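Local coordinates for glycerol dehydrogenase (Bacillus coagulans, PDB 6CSJ), which probably oxidises glycerol to dihydroxyacetone with NAD+ as an iron-containing-type alcohol dehydrogenase, this double mutant having gained D-lactate dehydrogenase activity, at residues A[14-19]-A[45-50]; A[23-28]-A[87-92]; A[39-44]-A[59-64]. The protein carries 2 engineered substitutions. All coordinates share one frame; numbering follows the deposited sequence.

Contact 1. Residues A[14-19]-A[45-50]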
loop_
_atom_site.group_PDB
_atom_site.type_symbol
_atom_site.label_atom_id
_atom_site.label_comp_id
_atom_site.label_asym_id
_atom_site.label_seq_id
_atom_site.Cartn_x
_atom_site.Cartn_y
_atom_site.Cartn_z
ATOM N N GLY A 14 -13.506 11.206 3.408
ATOM C CA GLY A 14 -14.024 12.559 3.327
ATOM C C GLY A 14 -13.083 13.560 3.979
ATOM O O GLY A 14 -12.184 13.170 4.729
ATOM N N PRO A 15 -13.273 14.860 3.691
ATOM C CA PRO A 15 -12.427 15.871 4.336
ATOM C C PRO A 15 -12.788 16.049 5.814
ATOM O O PRO A 15 -13.982 16.008 6.172
ATOM C CB PRO A 15 -12.697 17.148 3.522
ATOM C CG PRO A 15 -14.021 16.945 2.895
ATOM C CD PRO A 15 -14.335 15.466 2.864
ATOM N N ASP A 16 -11.760 16.177 6.662
ATOM C CA ASP A 16 -11.924 16.434 8.102
ATOM C C ASP A 16 -12.630 15.291 8.877
ATOM O O ASP A 16 -13.265 15.521 9.909
ATOM C CB ASP A 16 -12.640 17.790 8.293
ATOM C CG ASP A 16 -12.224 18.528 9.568
ATOM O OD1 ASP A 16 -11.249 18.145 10.265
ATOM O OD2 ASP A 16 -12.905 19.526 9.872
ATOM N N GLU A 17 -12.489 14.066 8.379
ATOM C CA GLU A 17 -13.022 12.847 9.024
ATOM C C GLU A 17 -12.495 12.582 10.450
ATOM O O GLU A 17 -13.227 12.034 11.285
ATOM C CB GLU A 17 -12.729 11.618 8.143
ATOM C CG GLU A 17 -13.890 10.804 7.586
ATOM C CD GLU A 17 -15.220 11.499 7.511
ATOM O OE1 GLU A 17 -16.009 11.343 8.472
ATOM O OE2 GLU A 17 -15.505 12.160 6.493
ATOM N N LEU A 18 -11.249 12.959 10.737
ATOM C CA LEU A 18 -10.688 12.804 12.093
ATOM C C LEU A 18 -11.444 13.627 13.147
ATOM O O LEU A 18 -11.442 13.259 14.323
ATOM C CB LEU A 18 -9.191 13.151 12.131
ATOM C CG LEU A 18 -8.236 12.166 11.440
ATOM C CD1 LEU A 18 -6.799 12.645 11.528
ATOM C CD2 LEU A 18 -8.353 10.759 12.001
ATOM N N SER A 19 -12.093 14.718 12.729
ATOM C CA SER A 19 -12.930 15.520 13.625
ATOM C C SER A 19 -14.178 14.765 14.082
ATOM O O SER A 19 -14.813 15.187 15.033
ATOM C CB SER A 19 -13.353 16.841 12.960
ATOM O OG SER A 19 -14.443 16.629 12.069
ATOM N N GLY A 45 -3.408 16.041 16.782
ATOM C CA GLY A 45 -3.756 15.864 18.193
ATOM C C GLY A 45 -4.898 16.743 18.642
ATOM O O GLY A 45 -5.786 16.272 19.353
ATOM N N LYS A 46 -4.887 18.010 18.213
ATOM C CA LYS A 46 -5.942 18.960 18.559
ATOM C C LYS A 46 -7.294 18.547 17.982
ATOM O O LYS A 46 -8.306 18.632 18.673
ATOM C CB LYS A 46 -5.588 20.389 18.110
ATOM C CG LYS A 46 -6.251 21.477 18.949
ATOM C CD LYS A 46 -5.557 22.830 18.822
ATOM C CE LYS A 46 -6.054 23.817 19.877
ATOM N NZ LYS A 46 -7.445 24.275 19.605
ATOM N N THR A 47 -7.308 18.100 16.729
ATOM C CA THR A 47 -8.545 17.652 16.063
ATOM C C THR A 47 -9.166 16.457 16.773
ATOM O O THR A 47 -10.380 16.411 16.977
ATOM C CB THR A 47 -8.289 17.268 14.588
ATOM O OG1 THR A 47 -7.665 18.362 13.912
ATOM C CG2 THR A 47 -9.588 16.897 13.871
ATOM N N VAL A 48 -8.319 15.501 17.157
ATOM C CA VAL A 48 -8.766 14.288 17.851
ATOM C C VAL A 48 -9.336 14.645 19.230
ATOM O O VAL A 48 -10.461 14.262 19.559
ATOM C CB VAL A 48 -7.617 13.252 17.957
ATOM C CG1 VAL A 48 -7.990 12.091 18.873
ATOM C CG2 VAL A 48 -7.248 12.736 16.570
ATOM N N GLU A 49 -8.562 15.398 20.007
ATOM C CA GLU A 49 -8.996 15.924 21.313
ATOM C C GLU A 49 -10.354 16.647 21.220
ATOM O O GLU A 49 -11.259 16.374 22.009
ATOM C CB GLU A 49 -7.904 16.848 21.908
ATOM C CG GLU A 49 -6.681 16.101 22.456
ATOM C CD GLU A 49 -5.539 17.005 22.924
ATOM O OE1 GLU A 49 -5.745 18.229 23.116
ATOM O OE2 GLU A 49 -4.421 16.469 23.064
ATOM N N GLU A 50 -10.487 17.542 20.245
ATOM C CA GLU A 50 -11.745 18.279 20.030
ATOM C C GLU A 50 -12.919 17.390 19.611
ATOM O O GLU A 50 -14.045 17.713 19.879
ATOM C CB GLU A 50 -11.552 19.444 19.038
ATOM C CG GLU A 50 -10.782 20.607 19.677
ATOM C CD GLU A 50 -10.576 21.802 18.773
ATOM O OE1 GLU A 50 -10.319 21.614 17.569
ATOM O OE2 GLU A 50 -10.734 22.940 19.278
#
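The flat peptide joining Leu18 to Ser19 has the CG2 methyl of Thr47 over one face, 3.5 Å from Ser19 N and almost directly above that atom. At the side of this methyl the Asp16 carboxylate comes in obliquely with a single oxygen, OD1, 4.2 Å from Thr47 CG2. With OG1 beside the backbone N (chi1 -55°), Thr47 CG2 is left trans to that N and faces the loop; the CB atoms of Leu18 and Ser19 also lie close to it, Ser19 CB at 3.9 Å from Thr47 CG2. A beta-branched residue suits the place: it gives a short, rigid knob that meets a backbone at close range. The loop is preformed. A type II turn runs from Gly14 to Glu17, with Pro15 at its second position and Asp16 at the third, where phi is positive; a 3-10 turn follows. There Asp16 O takes two bonds from one residue, the backbone N of Ser19 and Ser19 OG, the latter 2.7 Å from Asp16 O at a C=O...OG angle of 166°. Asp153 grips the backbone N of both Asp16 and Leu18, and Leu18 also packs on Val156. No hydrogen bond or salt bridge joins the two segments: the loop's polar groups are engaged within it and by neighbours such as Asp153, residues 45-50 meet it by van der Waals contact, and Ser19 O bonds weakly to Ser51 OG.

Contact 2. Residues A[23-28]-A[87-92]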
loop_
_atom_site.group_PDB
_atom_site.type_symbol
_atom_site.label_atom_id
_atom_site.label_comp_id
_atom_site.label_asym_id
_atom_site.label_seq_id
_atom_site.Cartn_x
_atom_site.Cartn_y
_atom_site.Cartn_z
ATOM N N ALA A 23 -17.176 9.717 16.984
ATOM C CA ALA A 23 -18.407 9.086 16.480
ATOM C C ALA A 23 -18.140 7.658 15.970
ATOM O O ALA A 23 -18.966 6.760 16.188
ATOM C CB ALA A 23 -19.044 9.935 15.393
ATOM N N TYR A 24 -16.988 7.453 15.323
ATOM C CA TYR A 24 -16.611 6.126 14.805
ATOM C C TYR A 24 -16.134 5.162 15.911
ATOM O O TYR A 24 -16.604 4.017 15.957
ATOM C CB TYR A 24 -15.584 6.245 13.663
ATOM C CG TYR A 24 -16.115 7.043 12.480
ATOM C CD1 TYR A 24 -17.236 6.609 11.773
ATOM C CD2 TYR A 24 -15.516 8.251 12.091
ATOM C CE1 TYR A 24 -17.745 7.342 10.705
ATOM C CE2 TYR A 24 -16.019 8.993 11.026
ATOM C CZ TYR A 24 -17.145 8.540 10.346
ATOM O OH TYR A 24 -17.644 9.265 9.283
ATOM N N THR A 25 -15.256 5.614 16.813
ATOM C CA THR A 25 -14.813 4.748 17.925
ATOM C C THR A 25 -15.971 4.345 18.840
ATOM O O THR A 25 -16.018 3.198 19.288
ATOM C CB THR A 25 -13.672 5.341 18.796
ATOM O OG1 THR A 25 -14.124 6.500 19.508
ATOM C CG2 THR A 25 -12.453 5.679 17.953
ATOM N N GLU A 26 -16.899 5.268 19.086
ATOM C CA GLU A 26 -18.123 4.990 19.874
ATOM C C GLU A 26 -19.016 3.869 19.294
ATOM O O GLU A 26 -19.699 3.195 20.050
ATOM C CB GLU A 26 -18.947 6.281 20.095
ATOM C CG GLU A 26 -18.325 7.345 21.010
ATOM C CD GLU A 26 -18.058 6.899 22.440
ATOM O OE1 GLU A 26 -18.671 5.908 22.906
ATOM O OE2 GLU A 26 -17.203 7.547 23.085
ATOM N N ARG A 27 -19.009 3.668 17.975
ATOM C CA ARG A 27 -19.740 2.544 17.358
ATOM C C ARG A 27 -19.147 1.169 17.692
ATOM O O ARG A 27 -19.855 0.171 17.641
ATOM C CB ARG A 27 -19.788 2.680 15.832
ATOM C CG ARG A 27 -20.579 3.869 15.313
ATOM C CD ARG A 27 -20.725 3.784 13.811
ATOM N NE ARG A 27 -21.060 5.053 13.178
ATOM C CZ ARG A 27 -21.299 5.203 11.866
ATOM N NH1 ARG A 27 -21.245 4.161 11.029
ATOM N NH2 ARG A 27 -21.598 6.406 11.377
ATOM N N LEU A 28 -17.849 1.130 17.993
ATOM C CA LEU A 28 -17.122 -0.114 18.275
ATOM C C LEU A 28 -16.862 -0.371 19.751
ATOM O O LEU A 28 -16.780 -1.523 20.153
ATOM C CB LEU A 28 -15.780 -0.117 17.527
ATOM C CG LEU A 28 -15.910 -0.053 16.009
ATOM C CD1 LEU A 28 -14.544 0.161 15.371
ATOM C CD2 LEU A 28 -16.602 -1.298 15.480
ATOM N N VAL A 87 -11.218 -0.626 21.967
ATOM C CA VAL A 87 -11.009 -0.364 20.532
ATOM C C VAL A 87 -9.674 0.367 20.356
ATOM O O VAL A 87 -9.329 1.247 21.150
ATOM C CB VAL A 87 -12.194 0.422 19.890
ATOM C CG1 VAL A 87 -12.464 1.736 20.612
ATOM C CG2 VAL A 87 -11.953 0.677 18.410
ATOM N N VAL A 88 -8.911 -0.013 19.333
ATOM C CA VAL A 88 -7.595 0.586 19.087
ATOM C C VAL A 88 -7.615 1.368 17.771
ATOM O O VAL A 88 -8.239 0.949 16.798
ATOM C CB VAL A 88 -6.449 -0.466 19.135
ATOM C CG1 VAL A 88 -6.746 -1.669 18.246
ATOM C CG2 VAL A 88 -5.105 0.166 18.774
ATOM N N VAL A 89 -6.942 2.514 17.765
ATOM C CA VAL A 89 -6.865 3.378 16.601
ATOM C C VAL A 89 -5.398 3.641 16.309
ATOM O O VAL A 89 -4.627 3.928 17.227
ATOM C CB VAL A 89 -7.591 4.726 16.827
ATOM C CG1 VAL A 89 -7.547 5.580 15.559
ATOM C CG2 VAL A 89 -9.026 4.492 17.290
ATOM N N GLY A 90 -5.028 3.537 15.032
ATOM C CA GLY A 90 -3.710 3.947 14.550
ATOM C C GLY A 90 -3.888 5.103 13.592
ATOM O O GLY A 90 -4.773 5.064 12.742
ATOM N N ILE A 91 -3.060 6.137 13.741
ATOM C CA ILE A 91 -3.108 7.325 12.899
ATOM C C ILE A 91 -1.689 7.634 12.447
ATOM O O ILE A 91 -0.814 7.880 13.271
ATOM C CB ILE A 91 -3.710 8.553 13.647
ATOM C CG1 ILE A 91 -5.030 8.181 14.355
ATOM C CG2 ILE A 91 -3.948 9.716 12.676
ATOM C CD1 ILE A 91 -5.656 9.311 15.149
ATOM N N GLY A 92 -1.458 7.609 11.134
ATOM C CA GLY A 92 -0.133 7.885 10.586
ATOM C C GLY A 92 0.219 7.018 9.399
ATOM O O GLY A 92 -0.646 6.621 8.625
#
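Two pairs of branched side chains, each crossing at about a right angle, seat helix 21-28 on strand 87-92. In the first, Leu28 lies across Val87: the methyl Val87 CG2 fits against the leucine at two points, 4.0 Å from Leu28 CB and 4.0 Å from Leu28 CD1. That methyl points away from the valine's backbone N, while CG1, between N and the carbonyl carbon (chi1 56°), approaches the helix backbone at Thr25 O. One turn back along the helix, Thr25 meets Val89 methyl to methyl, with Thr25 CG2 3.7 Å from Val89 CG2. Val87 and Val89 are two apart on the strand and so present their CB atoms to the same helix, whereas Val88 points to the other face of the sheet. The helix runs roughly antiparallel to the strand, at 148°, with the short axes 9.0 Å apart. Valine is apt on this strand, being compact enough for a close helix and easily held extended. Ile112 of the adjacent strand 111-115 touches Thr25, Leu28 and Val89 and continues the apolar floor. Threonine suits a buried spot because its two branches part company: the methyl joins the hydrocarbon layer while OG1 and Tyr52 OH share a hydrogen bond. No hydrogen bond crosses the seam, whose side-chain contacts are methyl and methylene groups in the usual helix-on-sheet layer of a Rossmann-like alpha/beta domain, and the threonine hydroxyl is satisfied by Tyr52.

Contact 3. Residues A[39-44]-A[59-64]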
loop_
_atom_site.group_PDB
_atom_site.type_symbol
_atom_site.label_atom_id
_atom_site.label_comp_id
_atom_site.label_asym_id
_atom_site.label_seq_id
_atom_site.Cartn_x
_atom_site.Cartn_y
_atom_site.Cartn_z
ATOM N N PHE A 39 5.365 13.296 15.444
ATOM C CA PHE A 39 4.949 14.207 14.371
ATOM C C PHE A 39 3.429 14.234 14.159
ATOM O O PHE A 39 2.832 15.310 14.082
ATOM C CB PHE A 39 5.658 13.847 13.061
ATOM C CG PHE A 39 5.284 14.737 11.916
ATOM C CD1 PHE A 39 5.880 15.990 11.772
ATOM C CD2 PHE A 39 4.313 14.343 10.989
ATOM C CE1 PHE A 39 5.536 16.825 10.715
ATOM C CE2 PHE A 39 3.959 15.176 9.931
ATOM C CZ PHE A 39 4.572 16.422 9.795
ATOM N N VAL A 40 2.811 13.054 14.069
ATOM C CA VAL A 40 1.365 12.952 13.803
ATOM C C VAL A 40 0.543 13.421 15.002
ATOM O O VAL A 40 -0.524 14.010 14.814
ATOM C CB VAL A 40 0.937 11.528 13.349
ATOM C CG1 VAL A 40 -0.585 11.432 13.192
ATOM C CG2 VAL A 40 1.616 11.156 12.032
ATOM N N THR A 41 1.030 13.180 16.217
ATOM C CA THR A 41 0.378 13.709 17.434
ATOM C C THR A 41 0.300 15.244 17.396
ATOM O O THR A 41 -0.750 15.810 17.695
ATOM C CB THR A 41 1.086 13.221 18.726
ATOM O OG1 THR A 41 1.038 11.791 18.784
ATOM C CG2 THR A 41 0.421 13.790 19.988
ATOM N N GLY A 42 1.392 15.902 17.002
ATOM C CA GLY A 42 1.398 17.349 16.800
ATOM C C GLY A 42 0.497 17.783 15.646
ATOM O O GLY A 42 -0.170 18.815 15.731
ATOM N N LEU A 43 0.471 16.993 14.574
ATOM C CA LEU A 43 -0.327 17.313 13.385
ATOM C C LEU A 43 -1.838 17.271 13.622
ATOM O O LEU A 43 -2.530 18.216 13.269
ATOM C CB LEU A 43 0.028 16.377 12.218
ATOM C CG LEU A 43 -0.582 16.707 10.845
ATOM C CD1 LEU A 43 -0.030 18.012 10.294
ATOM C CD2 LEU A 43 -0.331 15.562 9.873
ATOM N N VAL A 44 -2.332 16.184 14.210
ATOM C CA VAL A 44 -3.785 15.934 14.356
ATOM C C VAL A 44 -4.300 15.863 15.806
ATOM O O VAL A 44 -5.501 15.631 16.027
ATOM C CB VAL A 44 -4.205 14.626 13.627
ATOM C CG1 VAL A 44 -3.668 14.609 12.201
ATOM C CG2 VAL A 44 -3.766 13.382 14.399
ATOM N N TYR A 59 -11.489 8.158 25.437
ATOM C CA TYR A 59 -10.260 7.930 24.705
ATOM C C TYR A 59 -9.010 8.247 25.538
ATOM O O TYR A 59 -9.090 8.976 26.522
ATOM C CB TYR A 59 -10.228 8.792 23.440
ATOM C CG TYR A 59 -9.714 10.199 23.677
ATOM C CD1 TYR A 59 -10.504 11.147 24.333
ATOM C CD2 TYR A 59 -8.438 10.575 23.260
ATOM C CE1 TYR A 59 -10.037 12.438 24.552
ATOM C CE2 TYR A 59 -7.956 11.858 23.496
ATOM C CZ TYR A 59 -8.759 12.780 24.141
ATOM O OH TYR A 59 -8.290 14.039 24.390
ATOM N N GLN A 60 -7.868 7.704 25.119
ATOM C CA GLN A 60 -6.559 8.174 25.556
ATOM C C GLN A 60 -5.577 8.057 24.401
ATOM O O GLN A 60 -5.617 7.088 23.644
ATOM C CB GLN A 60 -6.031 7.352 26.725
ATOM C CG GLN A 60 -6.537 7.787 28.098
ATOM C CD GLN A 60 -5.719 7.195 29.231
ATOM O OE1 GLN A 60 -6.179 6.296 29.944
ATOM N NE2 GLN A 60 -4.487 7.683 29.389
ATOM N N MET A 61 -4.695 9.049 24.285
ATOM C CA MET A 61 -3.615 9.047 23.311
ATOM C C MET A 61 -2.461 8.255 23.861
ATOM O O MET A 61 -2.272 8.207 25.068
ATOM C CB MET A 61 -3.130 10.473 23.029
ATOM C CG MET A 61 -4.186 11.422 22.487
ATOM S SD MET A 61 -4.726 10.988 20.819
ATOM C CE MET A 61 -3.271 11.334 19.823
ATOM N N ALA A 62 -1.698 7.637 22.968
ATOM C CA ALA A 62 -0.484 6.923 23.329
ATOM C C ALA A 62 0.573 7.246 22.297
ATOM O O ALA A 62 0.305 7.180 21.100
ATOM C CB ALA A 62 -0.748 5.431 23.371
ATOM N N LEU A 63 1.766 7.603 22.766
ATOM C CA LEU A 63 2.880 7.956 21.895
ATOM C C LEU A 63 3.538 6.687 21.341
ATOM O O LEU A 63 3.990 5.832 22.096
ATOM C CB LEU A 63 3.904 8.817 22.641
ATOM C CG LEU A 63 5.117 9.317 21.847
ATOM C CD1 LEU A 63 4.677 10.273 20.762
ATOM C CD2 LEU A 63 6.151 9.973 22.754
ATOM N N PHE A 64 3.590 6.591 20.016
ATOM C CA PHE A 64 4.240 5.486 19.293
ATOM C C PHE A 64 5.719 5.818 19.102
ATOM O O PHE A 64 6.055 6.928 18.708
ATOM C CB PHE A 64 3.533 5.306 17.939
ATOM C CG PHE A 64 4.128 4.254 17.038
ATOM C CD1 PHE A 64 4.295 2.947 17.473
ATOM C CD2 PHE A 64 4.473 4.568 15.721
ATOM C CE1 PHE A 64 4.824 1.975 16.622
ATOM C CE2 PHE A 64 5.005 3.604 14.871
ATOM C CZ PHE A 64 5.184 2.311 15.322
HETATM O O HOH W 1 -0.089 10.224 20.718
#
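Thr41 meets Met61 and Leu63 with its two branches parted: OG1 is turned away from the carbonyl carbon (chi1 -60°), which directs the methyl CG2 towards Met61 and sets the hydroxyl near Leu63. Met61 coils back on itself, each of its three torsions being close to -60°, and so brings its terminal methyl CE to 4.4 Å from Thr41 CG2. Leu63 is extended at chi1 (-178°) and bends at chi2 (65°), which together bring CD1 to 4.4 Å from Thr41 OG1. These are loose approaches at the protein surface, and methionine, long and pliable, is well chosen to bridge such a distance. Met61 CG also lies in plane at the edge of the Tyr59 ring, whose stacking partner is Tyr52, just after the C-terminal end of helix 38-51.

What polar link exists passes through water. One water donates to Thr41 OG1 at 2.7 Å and, weakly, to the strand carbonyl Ala62 O at 3.1 Å. The threonine hydroxyl is also bonded to Asp37 O, one turn earlier, so it couples the start of the helix to the water as well as presenting a methyl.

The segments belong to one beta-alpha-beta unit, in which helix 38-51 links strand 32-36 to its parallel neighbour 59-63, the outermost strand on this side of the sheet. Gln60 and Ala62 hold strand 59-63 to strand 32-36 by backbone bonds. Met61 also packs on Ile34 of strand 32-36, and Thr41 touches Ala36. Ala62, whose CB points away from helix 38-51, packs against Met79; helix 38-51 thus lies on one face of this edge strand and helix 70-82 packs on the other.

From the N terminus, strand 10-14 leads into loop 14-19, and contact 1 closes the chain back onto it at helix 38-51. Helix 21-28 opens contact 2, which shuts only at strand 87-92, so contacts 1 and 2 cross. Contact 3 begins in helix 38-51 and ends at strand 59-63; it crosses contact 1, with which it shares that helix, and nests inside the loop of contact 2. Contacts 2 and 3 fix two helices on the parallel sheet, and contact 1 ties the first loop to helix 38-51. Their residues also meet: Glu17 OE1 probably hydrogen-bonds Tyr24 OH, and Ile91 packs against Leu18, Val44 and Val48, joining all three contacts.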